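Local coordinates for nitroreductase family protein (Clostridium novyi, PDB 3G14), which probably acts as an oxidoreductase of the FMN-dependent nitroreductase family, although its own substrate is not established, at residues B[21-26]-B[117-121]; B[17-22]-B[74-80]; B[40-46]-B[86-91]; B[137-143]-B[175-179]; B[62-66]-B[125-129]. Numbering follows the deposited sequence.

Interaction 1: B[21-26]-B[117-121]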
# COMPACT_ATOMS: atom_id res chain seq x y z
N ALA B 21 2.99 25.46 9.13
CA ALA B 21 1.89 25.14 8.22
C ALA B 21 2.32 24.34 6.97
O ALA B 21 3.39 24.57 6.40
CB ALA B 21 1.20 26.41 7.79
N ILE B 22 1.44 23.46 6.53
CA ILE B 22 1.64 22.66 5.32
C ILE B 22 1.47 23.56 4.12
O ILE B 22 0.58 24.39 4.12
CB ILE B 22 0.59 21.52 5.23
CG1 ILE B 22 0.67 20.61 6.47
CG2 ILE B 22 0.72 20.74 3.90
CD1 ILE B 22 1.97 19.90 6.66
N ASP B 23 2.33 23.40 3.12
CA ASP B 23 2.17 24.17 1.87
C ASP B 23 1.06 23.56 1.03
O ASP B 23 1.12 22.37 0.72
CB ASP B 23 3.49 24.18 1.09
CG ASP B 23 4.56 25.08 1.72
OD1 ASP B 23 4.20 26.08 2.39
OD2 ASP B 23 5.77 24.80 1.52
N ARG B 24 0.07 24.36 0.64
CA ARG B 24 -1.12 23.84 -0.06
C ARG B 24 -0.76 23.06 -1.33
O ARG B 24 -1.33 22.00 -1.62
CB ARG B 24 -2.08 24.99 -0.40
CG ARG B 24 -3.40 24.54 -1.03
CD ARG B 24 -4.41 25.70 -1.11
NE ARG B 24 -5.72 25.23 -1.56
CZ ARG B 24 -6.04 25.03 -2.84
NH1 ARG B 24 -5.16 25.26 -3.81
NH2 ARG B 24 -7.25 24.60 -3.16
N ASP B 25 0.19 23.60 -2.10
CA ASP B 25 0.62 22.97 -3.35
C ASP B 25 1.27 21.60 -3.07
O ASP B 25 1.03 20.62 -3.81
CB ASP B 25 1.62 23.88 -4.06
CG ASP B 25 2.97 23.95 -3.36
OD1 ASP B 25 3.01 24.42 -2.19
OD2 ASP B 25 3.97 23.49 -3.97
N LYS B 26 2.07 21.52 -2.01
CA LYS B 26 2.71 20.25 -1.63
C LYS B 26 1.66 19.24 -1.21
O LYS B 26 1.70 18.10 -1.65
CB LYS B 26 3.74 20.44 -0.53
CG LYS B 26 5.00 21.26 -0.90
CD LYS B 26 6.09 20.99 0.14
CE LYS B 26 7.19 22.03 0.19
NZ LYS B 26 7.33 22.77 -1.06
N ASP B 117 8.68 12.58 0.51
CA ASP B 117 9.21 13.30 -0.66
C ASP B 117 9.09 14.82 -0.56
O ASP B 117 9.97 15.54 -1.05
CB ASP B 117 8.48 12.76 -1.92
CG ASP B 117 8.90 13.44 -3.19
OD1 ASP B 117 10.07 13.33 -3.57
OD2 ASP B 117 8.04 14.10 -3.81
N GLU B 118 8.00 15.31 0.03
CA GLU B 118 7.73 16.76 0.17
C GLU B 118 8.28 17.34 1.48
O GLU B 118 8.11 18.53 1.75
CB GLU B 118 6.22 17.04 0.06
CG GLU B 118 5.55 16.64 -1.27
CD GLU B 118 6.12 17.29 -2.51
OE1 GLU B 118 6.71 18.37 -2.40
OE2 GLU B 118 5.93 16.70 -3.61
N GLY B 119 8.97 16.52 2.27
CA GLY B 119 9.67 16.99 3.46
C GLY B 119 8.81 16.99 4.70
O GLY B 119 9.10 17.71 5.67
N TYR B 120 7.76 16.16 4.66
CA TYR B 120 6.82 16.01 5.76
C TYR B 120 6.89 14.62 6.39
O TYR B 120 7.07 13.62 5.71
CB TYR B 120 5.39 16.30 5.28
CG TYR B 120 5.17 17.72 4.78
CD1 TYR B 120 5.56 18.82 5.54
CD2 TYR B 120 4.54 17.95 3.56
CE1 TYR B 120 5.35 20.12 5.08
CE2 TYR B 120 4.32 19.25 3.08
CZ TYR B 120 4.73 20.33 3.84
OH TYR B 120 4.51 21.60 3.37
N GLY B 121 6.73 14.59 7.71
CA GLY B 121 6.59 13.37 8.48
C GLY B 121 5.14 12.86 8.49
O GLY B 121 4.19 13.62 8.38
O HOH W 1 5.51 23.35 5.21

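Interaction 2: B[17-22]-B[74-80]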
# COMPACT_ATOMS: atom_id res chain seq x y z
N PHE B 17 6.45 16.93 15.80
CA PHE B 17 6.24 17.83 14.67
C PHE B 17 6.36 19.28 15.06
O PHE B 17 6.01 19.67 16.18
CB PHE B 17 4.84 17.63 14.10
CG PHE B 17 4.65 16.31 13.45
CD1 PHE B 17 5.08 16.11 12.15
CD2 PHE B 17 4.04 15.27 14.12
CE1 PHE B 17 4.92 14.92 11.54
CE2 PHE B 17 3.88 14.07 13.52
CZ PHE B 17 4.30 13.86 12.26
N GLU B 18 6.83 20.09 14.11
CA GLU B 18 6.83 21.53 14.25
C GLU B 18 5.39 21.96 13.97
O GLU B 18 4.62 21.20 13.40
CB GLU B 18 7.78 22.19 13.23
CG GLU B 18 9.20 21.60 13.15
CD GLU B 18 10.11 21.96 14.34
OE1 GLU B 18 9.59 22.40 15.41
OE2 GLU B 18 11.35 21.79 14.20
N GLN B 19 5.01 23.16 14.39
CA GLN B 19 3.67 23.69 14.08
C GLN B 19 3.60 24.34 12.68
O GLN B 19 2.52 24.69 12.21
CB GLN B 19 3.15 24.63 15.18
CG GLN B 19 4.16 25.63 15.74
CD GLN B 19 3.56 26.57 16.80
OE1 GLN B 19 2.47 26.33 17.33
NE2 GLN B 19 4.29 27.65 17.11
N THR B 20 4.75 24.46 12.01
CA THR B 20 4.83 24.97 10.63
C THR B 20 3.66 24.51 9.76
O THR B 20 3.40 23.32 9.65
CB THR B 20 6.11 24.45 9.96
OG1 THR B 20 7.22 24.77 10.79
CG2 THR B 20 6.29 25.06 8.55
N ALA B 21 2.99 25.46 9.13
CA ALA B 21 1.89 25.14 8.22
C ALA B 21 2.32 24.34 6.97
O ALA B 21 3.39 24.57 6.40
CB ALA B 21 1.20 26.41 7.79
N ILE B 22 1.44 23.46 6.53
CA ILE B 22 1.64 22.66 5.32
C ILE B 22 1.47 23.56 4.12
O ILE B 22 0.58 24.39 4.12
CB ILE B 22 0.59 21.52 5.23
CG1 ILE B 22 0.67 20.61 6.47
CG2 ILE B 22 0.72 20.74 3.90
CD1 ILE B 22 1.97 19.90 6.66
N ALA B 74 0.76 13.03 18.43
CA ALA B 74 1.18 13.37 17.05
C ALA B 74 0.00 14.08 16.31
O ALA B 74 0.18 15.10 15.62
CB ALA B 74 1.63 12.11 16.27
N VAL B 75 -1.20 13.58 16.52
CA VAL B 75 -2.40 14.18 15.94
C VAL B 75 -2.69 15.55 16.56
O VAL B 75 -3.08 16.49 15.86
CB VAL B 75 -3.65 13.25 16.08
CG1 VAL B 75 -4.95 14.03 15.72
CG2 VAL B 75 -3.52 11.95 15.15
N LEU B 76 -2.50 15.69 17.88
CA LEU B 76 -2.73 16.98 18.53
C LEU B 76 -1.75 18.03 18.04
O LEU B 76 -2.10 19.21 17.88
CB LEU B 76 -2.63 16.88 20.04
CG LEU B 76 -3.71 16.08 20.79
CD1 LEU B 76 -3.28 15.92 22.28
CD2 LEU B 76 -5.06 16.77 20.68
N ASN B 77 -0.52 17.61 17.88
CA ASN B 77 0.62 18.54 17.78
C ASN B 77 1.13 18.75 16.37
O ASN B 77 2.14 19.39 16.21
CB ASN B 77 1.75 18.07 18.71
CG ASN B 77 1.31 18.07 20.17
OD1 ASN B 77 0.49 18.89 20.58
ND2 ASN B 77 1.88 17.16 20.96
N SER B 78 0.44 18.23 15.36
CA SER B 78 0.77 18.48 13.95
C SER B 78 -0.24 19.44 13.30
O SER B 78 -1.36 19.52 13.76
CB SER B 78 0.79 17.18 13.15
OG SER B 78 -0.40 16.42 13.35
N PRO B 79 0.13 20.11 12.19
CA PRO B 79 -0.87 21.04 11.58
C PRO B 79 -2.15 20.39 11.03
O PRO B 79 -3.19 21.03 11.02
CB PRO B 79 -0.08 21.79 10.49
CG PRO B 79 1.08 20.86 10.17
CD PRO B 79 1.42 20.15 11.48
N MSE B 80 -2.05 19.16 10.53
CA MSE B 80 -3.21 18.43 10.06
C MSE B 80 -3.05 16.92 10.15
O MSE B 80 -1.97 16.39 10.43
CB MSE B 80 -3.52 18.84 8.60
CG MSE B 80 -2.48 18.43 7.66
SE MSE B 80 -2.79 18.92 5.77
CE MSE B 80 -3.14 20.71 5.96

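Interaction 3: B[40-46]-B[86-91]. With SO4 (sulfate ion), chain C.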
# COMPACT_ATOMS: atom_id res chain seq x y z
N TRP B 40 -8.11 -2.11 -7.83
CA TRP B 40 -8.79 -3.21 -8.49
C TRP B 40 -9.84 -2.65 -9.43
O TRP B 40 -10.67 -1.83 -9.04
CB TRP B 40 -9.42 -4.15 -7.45
CG TRP B 40 -9.95 -5.40 -8.04
CD1 TRP B 40 -9.24 -6.48 -8.49
CD2 TRP B 40 -11.31 -5.70 -8.24
NE1 TRP B 40 -10.09 -7.44 -8.97
CE2 TRP B 40 -11.38 -6.98 -8.84
CE3 TRP B 40 -12.49 -5.00 -8.00
CZ2 TRP B 40 -12.57 -7.58 -9.17
CZ3 TRP B 40 -13.69 -5.60 -8.34
CH2 TRP B 40 -13.73 -6.88 -8.91
N LYS B 41 -9.77 -3.07 -10.69
CA LYS B 41 -10.65 -2.60 -11.77
C LYS B 41 -10.66 -1.06 -11.94
O LYS B 41 -11.62 -0.48 -12.44
CB LYS B 41 -12.06 -3.20 -11.60
CG LYS B 41 -12.08 -4.72 -11.89
CD LYS B 41 -13.49 -5.28 -11.90
CE LYS B 41 -13.53 -6.77 -12.28
NZ LYS B 41 -12.94 -7.02 -13.60
N ASN B 42 -9.57 -0.42 -11.52
CA ASN B 42 -9.44 1.04 -11.50
C ASN B 42 -10.62 1.77 -10.83
O ASN B 42 -10.93 2.90 -11.18
CB ASN B 42 -9.20 1.58 -12.91
CG ASN B 42 -7.83 1.15 -13.48
OD1 ASN B 42 -6.97 0.64 -12.77
ND2 ASN B 42 -7.64 1.37 -14.78
N LYS B 43 -11.28 1.12 -9.88
CA LYS B 43 -12.28 1.73 -9.05
C LYS B 43 -11.57 2.46 -7.92
O LYS B 43 -10.43 2.16 -7.57
CB LYS B 43 -13.21 0.68 -8.47
CG LYS B 43 -14.00 -0.05 -9.51
CD LYS B 43 -14.81 -1.18 -8.86
CE LYS B 43 -15.50 -2.06 -9.90
NZ LYS B 43 -16.26 -1.21 -10.86
N THR B 44 -12.22 3.41 -7.31
CA THR B 44 -11.47 4.17 -6.29
C THR B 44 -12.36 4.19 -5.11
O THR B 44 -13.07 5.16 -4.91
CB THR B 44 -11.13 5.60 -6.77
OG1 THR B 44 -10.31 5.53 -7.94
CG2 THR B 44 -10.36 6.38 -5.68
N PRO B 45 -12.38 3.08 -4.34
CA PRO B 45 -13.38 2.94 -3.27
C PRO B 45 -13.11 3.77 -1.98
O PRO B 45 -13.71 3.48 -0.95
CB PRO B 45 -13.33 1.44 -2.95
CG PRO B 45 -11.98 1.01 -3.28
CD PRO B 45 -11.51 1.88 -4.44
N TYR B 46 -12.23 4.75 -2.05
CA TYR B 46 -11.83 5.55 -0.87
C TYR B 46 -11.84 7.03 -1.23
O TYR B 46 -11.85 7.41 -2.40
CB TYR B 46 -10.44 5.13 -0.37
CG TYR B 46 -9.44 4.99 -1.49
CD1 TYR B 46 -8.84 6.12 -2.06
CD2 TYR B 46 -9.15 3.75 -2.05
CE1 TYR B 46 -7.95 5.98 -3.12
CE2 TYR B 46 -8.30 3.62 -3.13
CZ TYR B 46 -7.70 4.75 -3.66
OH TYR B 46 -6.82 4.62 -4.72
N ALA B 86 -13.15 4.38 3.36
CA ALA B 86 -13.52 3.50 2.23
C ALA B 86 -14.92 2.95 2.27
O ALA B 86 -15.57 2.85 3.35
CB ALA B 86 -12.54 2.36 2.10
N ASN B 87 -15.38 2.59 1.08
CA ASN B 87 -16.65 1.95 0.88
C ASN B 87 -16.45 0.48 0.54
O ASN B 87 -16.09 0.16 -0.61
CB ASN B 87 -17.40 2.61 -0.26
CG ASN B 87 -18.82 2.06 -0.43
OD1 ASN B 87 -19.27 1.13 0.24
ND2 ASN B 87 -19.54 2.67 -1.34
N PRO B 88 -16.70 -0.41 1.51
CA PRO B 88 -16.50 -1.86 1.29
C PRO B 88 -17.37 -2.45 0.20
O PRO B 88 -17.01 -3.46 -0.36
CB PRO B 88 -16.87 -2.47 2.64
CG PRO B 88 -16.73 -1.40 3.60
CD PRO B 88 -17.19 -0.17 2.88
N GLU B 89 -18.49 -1.78 -0.14
CA GLU B 89 -19.43 -2.30 -1.12
C GLU B 89 -19.12 -1.90 -2.56
O GLU B 89 -19.69 -2.46 -3.49
CB GLU B 89 -20.85 -1.84 -0.76
CG GLU B 89 -21.24 -2.19 0.67
CD GLU B 89 -21.34 -3.68 0.91
OE1 GLU B 89 -22.03 -4.38 0.14
OE2 GLU B 89 -20.72 -4.14 1.90
N GLU B 90 -18.21 -0.97 -2.78
CA GLU B 90 -17.93 -0.54 -4.13
C GLU B 90 -17.39 -1.69 -4.96
O GLU B 90 -17.95 -2.02 -6.01
CB GLU B 90 -16.96 0.64 -4.15
CG GLU B 90 -16.28 0.83 -5.51
CD GLU B 90 -16.47 2.22 -6.07
OE1 GLU B 90 -16.33 3.21 -5.31
OE2 GLU B 90 -16.76 2.31 -7.28
N SER B 91 -16.31 -2.32 -4.49
CA SER B 91 -15.68 -3.43 -5.23
C SER B 91 -15.93 -4.80 -4.53
O SER B 91 -15.79 -5.86 -5.16
CB SER B 91 -14.18 -3.15 -5.43
OG SER B 91 -13.87 -1.73 -5.41
S SO4 C . -2.93 1.46 -14.33
O1 SO4 C . -2.58 0.65 -13.16
O2 SO4 C . -2.12 1.19 -15.51
O3 SO4 C . -2.70 2.86 -13.96
O4 SO4 C . -4.33 1.24 -14.69
O HOH W 2 -11.26 -1.24 -6.16
O HOH W 3 -15.13 3.93 -8.57

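Interaction 4: B[137-143]-B[175-179]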
# COMPACT_ATOMS: atom_id res chain seq x y z
N LEU B 137 -16.18 13.33 12.30
CA LEU B 137 -15.99 13.76 10.91
C LEU B 137 -17.26 13.64 10.05
O LEU B 137 -17.22 13.92 8.85
CB LEU B 137 -14.82 13.00 10.30
CG LEU B 137 -13.51 13.01 11.12
CD1 LEU B 137 -12.31 12.37 10.39
CD2 LEU B 137 -13.17 14.43 11.54
N LYS B 138 -18.36 13.21 10.67
CA LYS B 138 -19.67 13.14 10.04
C LYS B 138 -19.67 12.15 8.87
O LYS B 138 -20.21 12.41 7.79
CB LYS B 138 -20.18 14.56 9.71
CG LYS B 138 -20.48 15.36 10.99
CD LYS B 138 -20.45 16.88 10.82
CE LYS B 138 -20.50 17.58 12.18
NZ LYS B 138 -20.88 19.02 12.06
N ILE B 139 -19.07 10.98 9.12
CA ILE B 139 -18.89 9.94 8.09
C ILE B 139 -20.08 8.99 8.20
O ILE B 139 -20.34 8.47 9.28
CB ILE B 139 -17.58 9.15 8.32
CG1 ILE B 139 -16.35 10.08 8.23
CG2 ILE B 139 -17.50 7.93 7.34
CD1 ILE B 139 -15.04 9.45 8.62
N PRO B 140 -20.82 8.76 7.09
CA PRO B 140 -21.88 7.72 7.12
C PRO B 140 -21.40 6.37 7.70
O PRO B 140 -20.29 5.91 7.42
CB PRO B 140 -22.27 7.56 5.63
CG PRO B 140 -21.96 8.92 5.03
CD PRO B 140 -20.72 9.43 5.78
N ASP B 141 -22.26 5.76 8.50
CA ASP B 141 -21.89 4.56 9.26
C ASP B 141 -21.71 3.31 8.40
O ASP B 141 -21.16 2.32 8.88
CB ASP B 141 -22.92 4.28 10.36
CG ASP B 141 -22.30 3.65 11.62
OD1 ASP B 141 -21.04 3.55 11.77
OD2 ASP B 141 -23.11 3.26 12.48
N ASN B 142 -22.13 3.35 7.14
CA ASN B 142 -21.86 2.24 6.19
C ASN B 142 -20.44 2.27 5.59
O ASN B 142 -20.07 1.38 4.86
CB ASN B 142 -22.92 2.18 5.08
CG ASN B 142 -22.93 3.45 4.21
OD1 ASN B 142 -22.91 4.55 4.72
ND2 ASN B 142 -22.85 3.29 2.91
N LEU B 143 -19.66 3.31 5.86
CA LEU B 143 -18.29 3.37 5.40
C LEU B 143 -17.33 2.94 6.50
O LEU B 143 -17.74 2.78 7.64
CB LEU B 143 -17.98 4.79 4.94
CG LEU B 143 -18.93 5.30 3.83
CD1 LEU B 143 -18.68 6.78 3.54
CD2 LEU B 143 -18.78 4.49 2.56
N ILE B 175 -12.48 18.53 3.51
CA ILE B 175 -11.87 19.30 4.62
C ILE B 175 -12.80 19.23 5.82
O ILE B 175 -13.97 19.66 5.73
CB ILE B 175 -11.56 20.79 4.23
CG1 ILE B 175 -10.96 21.59 5.38
CG2 ILE B 175 -12.82 21.52 3.67
CD1 ILE B 175 -9.63 21.12 5.91
N ASP B 176 -12.27 18.65 6.90
CA ASP B 176 -12.87 18.57 8.25
C ASP B 176 -14.11 17.66 8.38
O ASP B 176 -14.35 17.07 9.44
CB ASP B 176 -13.18 19.96 8.83
CG ASP B 176 -11.93 20.75 9.23
OD1 ASP B 176 -10.88 20.12 9.51
OD2 ASP B 176 -12.01 21.98 9.28
N LYS B 177 -14.91 17.61 7.32
CA LYS B 177 -16.20 16.97 7.32
C LYS B 177 -16.41 16.20 6.02
O LYS B 177 -16.09 16.67 4.93
CB LYS B 177 -17.31 18.01 7.49
CG LYS B 177 -18.68 17.45 7.44
CD LYS B 177 -19.72 18.55 7.60
CE LYS B 177 -21.13 18.04 7.39
NZ LYS B 177 -22.13 19.12 7.55
N TRP B 178 -16.94 15.00 6.13
CA TRP B 178 -17.25 14.18 4.97
C TRP B 178 -18.23 14.93 4.05
O TRP B 178 -19.28 15.41 4.50
CB TRP B 178 -17.86 12.85 5.43
CG TRP B 178 -18.24 11.94 4.32
CD1 TRP B 178 -19.48 11.75 3.79
CD2 TRP B 178 -17.36 11.07 3.62
NE1 TRP B 178 -19.42 10.83 2.77
CE2 TRP B 178 -18.13 10.39 2.64
CE3 TRP B 178 -15.99 10.82 3.69
CZ2 TRP B 178 -17.57 9.44 1.78
CZ3 TRP B 178 -15.43 9.90 2.80
CH2 TRP B 178 -16.23 9.21 1.87
N GLY B 179 -17.88 15.03 2.77
CA GLY B 179 -18.75 15.71 1.78
C GLY B 179 -18.43 17.18 1.52
O GLY B 179 -18.93 17.74 0.55
O HOH W 4 -21.11 14.55 6.42

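Interaction 5: B[62-66]-B[125-129]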
# COMPACT_ATOMS: atom_id res chain seq x y z
N ASN B 62 -8.53 11.57 21.12
CA ASN B 62 -9.26 10.82 22.12
C ASN B 62 -9.73 9.43 21.67
O ASN B 62 -9.93 8.55 22.51
CB ASN B 62 -10.44 11.61 22.67
CG ASN B 62 -9.99 12.79 23.56
OD1 ASN B 62 -8.97 12.73 24.26
ND2 ASN B 62 -10.80 13.86 23.55
N ALA B 63 -9.94 9.25 20.36
CA ALA B 63 -10.43 7.97 19.78
C ALA B 63 -9.33 6.91 19.57
O ALA B 63 -9.63 5.74 19.45
CB ALA B 63 -11.14 8.26 18.43
N ILE B 64 -8.09 7.34 19.48
CA ILE B 64 -6.97 6.45 19.26
C ILE B 64 -6.77 5.47 20.44
O ILE B 64 -6.90 5.84 21.61
CB ILE B 64 -5.69 7.25 18.88
CG1 ILE B 64 -5.88 7.92 17.54
CG2 ILE B 64 -4.48 6.32 18.87
CD1 ILE B 64 -4.80 8.96 17.16
N GLU B 65 -6.59 4.19 20.11
CA GLU B 65 -6.53 3.11 21.09
C GLU B 65 -5.16 2.41 21.12
O GLU B 65 -5.05 1.25 20.78
CB GLU B 65 -7.64 2.11 20.82
CG GLU B 65 -9.02 2.68 21.10
CD GLU B 65 -10.18 1.80 20.64
OE1 GLU B 65 -9.99 0.92 19.75
OE2 GLU B 65 -11.28 2.03 21.16
N ASN B 66 -4.13 3.14 21.47
CA ASN B 66 -2.77 2.62 21.51
C ASN B 66 -2.38 2.45 22.95
O ASN B 66 -3.00 3.02 23.85
CB ASN B 66 -1.77 3.56 20.79
CG ASN B 66 -1.83 3.47 19.27
OD1 ASN B 66 -2.67 2.76 18.64
ND2 ASN B 66 -0.90 4.16 18.64
N ILE B 125 -1.57 5.22 11.57
CA ILE B 125 -2.41 4.89 12.76
C ILE B 125 -3.66 4.15 12.32
O ILE B 125 -4.49 4.70 11.56
CB ILE B 125 -2.79 6.19 13.54
CG1 ILE B 125 -1.55 6.98 13.99
CG2 ILE B 125 -3.81 5.86 14.71
CD1 ILE B 125 -1.80 8.47 14.34
N ALA B 126 -3.85 2.91 12.81
CA ALA B 126 -4.92 2.04 12.38
C ALA B 126 -5.84 1.61 13.53
O ALA B 126 -6.91 1.05 13.27
CB ALA B 126 -4.36 0.80 11.73
N ALA B 127 -5.42 1.87 14.78
CA ALA B 127 -6.16 1.42 15.99
C ALA B 127 -6.90 2.59 16.66
O ALA B 127 -6.28 3.47 17.24
CB ALA B 127 -5.21 0.78 17.00
N PHE B 128 -8.22 2.57 16.57
CA PHE B 128 -9.05 3.65 17.09
C PHE B 128 -10.47 3.15 17.25
O PHE B 128 -10.87 2.14 16.65
CB PHE B 128 -9.01 4.90 16.19
CG PHE B 128 -8.94 4.60 14.70
CD1 PHE B 128 -10.02 4.03 14.02
CD2 PHE B 128 -7.79 4.90 13.99
CE1 PHE B 128 -9.95 3.75 12.64
CE2 PHE B 128 -7.69 4.63 12.62
CZ PHE B 128 -8.78 4.06 11.95
N ASN B 129 -11.20 3.86 18.08
CA ASN B 129 -12.66 3.75 18.16
C ASN B 129 -13.23 4.39 16.89
O ASN B 129 -13.35 5.61 16.75
CB ASN B 129 -13.18 4.43 19.40
CG ASN B 129 -14.69 4.30 19.56
OD1 ASN B 129 -15.45 4.23 18.59
ND2 ASN B 129 -15.13 4.26 20.80
O HOH W 5 -2.49 2.37 15.57

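Interaction 1: B[21-26]-B[117-121]
The backbones come together unevenly: CA of K26 and CA of E118 are 6.4 Å apart, while CA of I22 and CA of Y120 are separated by 8.4 Å, a gap that the Y120 ring fills. Helix 99-117 of the nitroreductase fold ends here in a Schellman motif, and G119, with positive phi, turns the chain so that Y120 faces the start of helix 24-35. D23 is the N-cap residue of that helix, yet its side chain makes no capping bond; D23 N donates to Y120 OH at 2.8 Å in an almost straight hydrogen bond. Water 1 joins Y120 OH to A21 O, 2.7 Å from each. I22 CD1 sits over one ring face, 3.9 Å from the Y120 centroid, as a CH-pi contact. K26 packs its CB at the ring edge and its CD against E118 O at 3.6 Å, while K26 NZ reaches back to D23 OD2 in a long salt bridge of 3.6 Å.

Interaction 2: B[17-22]-B[74-80]
I22, P79 and F17 bury the most surface in this contact, which lays the loop leading into helix 24-35 of the nitroreductase fold along the turn between helix 70-77 and strand 80-86. P79 is the middle of it. Its ring points at the loop, and P79 CG lies 3.4 Å from T20 O and 3.7 Å from I22 CG1, so the loop curls round the proline from E18 to I22. I22 points toward the turn and also meets the selenomethionine M80, with I22 CG1 3.8 Å from M80 CE; L27 of helix 24-35 touches both I22 and M80. At the other end F17 is buried against A74 and S78. A74 CB is at its ring edge, 4.1 Å from F17 CE2, and S78 CB stands over a face, 4.2 Å from the F17 ring centroid, a CH-pi contact; P150 of strand 144-151 packs against F17, A74 and S78. The two segments thus meet by van der Waals packing, much of it apolar, without direct hydrogen bonds between them. The S78 hydroxyl is turned back into its own segment, where S78 OG donates to A74 O at 2.7 Å.

Interaction 3: B[40-46]-B[86-91]
At one end of the central mixed sheet, strand 46-51 begins beside the end of strand 80-86, and the backbone beyond them diverges into the loop 40-46 and the short helix 88-91. The last antiparallel pair is Y46 with A86, a non-hydrogen-bonded pair with CA of Y46 4.1 Å from CA of A86. Beyond it N87 N donates to P45 O at 2.8 Å, and the same oxygen receives a CA-H...O contact from A86 CA at 3.2 Å. A86 and Y46 send their side chains to the same face of the sheet, which in the nitroreductase fold is covered by helix 99-117; T104 touches both. N87 is the N-cap of the weakly bonded helix, its OD1 accepting from E89 N at 3.0 Å, and the turn that follows brings E90 and S91 back over the loop. P45 packs there, its CB 3.9 Å from E90 CB, and W40 CE3 lies 3.6 Å from S91 CB. Two waters complete the seam: water 2 donates to W40 O at 3.0 Å and accepts from S91 OG at 2.8 Å, and water 3 accepts from T44 N at 3.2 Å and donates to E90 OE2 at 2.6 Å. N42 ND2 makes a weak 3.3 Å hydrogen bond to O4 of a sulfate ion, also bound by R11 and S13 of the second subunit.

Interaction 4: B[137-143]-B[175-179]
W178 is the apolar centre, lying against the loop that connects helix 130-137 to strand 144-151, outermost in this chain's four-stranded sheet of the nitroreductase fold. P140 CD sits over the face of its five-membered ring, 3.7 Å from that centroid in a CH-pi contact and 3.3 Å from W178 CD1. At the six-membered end L143 CD1 approaches W178 CZ2 to 3.4 Å, and I139 CG1 lies 4.2 Å from W178 CB. The indole therefore extends along the loop from I139 to L143; the type I turn from P140 to L143, with L143 N donating to P140 O at 3.1 Å, folds the chain back so that P140 and L143 both meet the ring system. V85 of strand 80-86 touches I139, L143 and W178, so the cluster rests on the sheet, and Y174 meets the W178 ring edge-to-face.

Outward from the ring the backbones take over. CA of L137 comes within 4.8 Å of CA of K177, and L137 O is approached by K177 CA at 3.6 Å. K138, which leaves the helix with positive phi, runs beside K177, and their aliphatic parts touch where K138 CD is 3.7 Å from K177 CE. Water 4 donates to both K138 O, at 2.7 Å, and W178 O, at 2.8 Å. The direct polar link between the segments is W178 N to L137 O, a nearly linear hydrogen bond of 2.9 Å.

Interaction 5: B[62-66]-B[125-129]
Two backbone hydrogen bonds fasten the end of helix 54-63 to the loop ahead of helix 130-137. N129 N donates to A63 O at 2.8 Å, and E65 N donates to A127 O at 3.0 Å with a practically straight N-H...O angle. They flank a single bridge between I64 and F128, whose CA atoms are 4.1 Å apart, so this is an isolated piece of beta-like pairing in the nitroreductase fold. A63 O also takes a CA-H...O contact from F128 CA at 3.2 Å. Water 5 supplies a third link: it accepts from A127 N and donates to N66 OD1, 3.1 Å from each. The N129 side chain serves its own helix, N129 OD1 capping the backbone N of K132. E65 OE1 is 3.4 Å from F128 O, but both are acceptors and no bond forms; F128 O is instead hydrogen-bonded to S95 of the second subunit, and A126 O to K97 of that subunit.

Apolar contact is lighter. I64 CG1 meets I125 CG2 at 4.1 Å, beside V75 of helix 70-77, and the F128 ring turns away to L148 of strand 144-151 and I133. Since the direct bonds across the segments use main-chain atoms, the join depends chiefly on backbone shape, while A126 O and F128 O bond to the second subunit.

Overall arrangement
Interactions 1 and 2 share A21 and I22 and touch through G121 and F17; both fix the loop before helix 24-35, but interaction 1, a surface contact, turns on a tyrosine hydroxyl, whereas interaction 2 is mainly apolar packing. Interaction 2 also meets interaction 5, V75 packing on I64 and I125. Across the chain's centre from interaction 1, interaction 3 touches interaction 4 where L143 packs on A86 and N87. Interactions 2 to 5 are each partly buried. Backbone hydrogen bonds cross in 3, 4 and 5: beside a sheet-end pair in 3, next to a tryptophan in 4, and around a lone bridge in 5, whose loop reaches the second subunit.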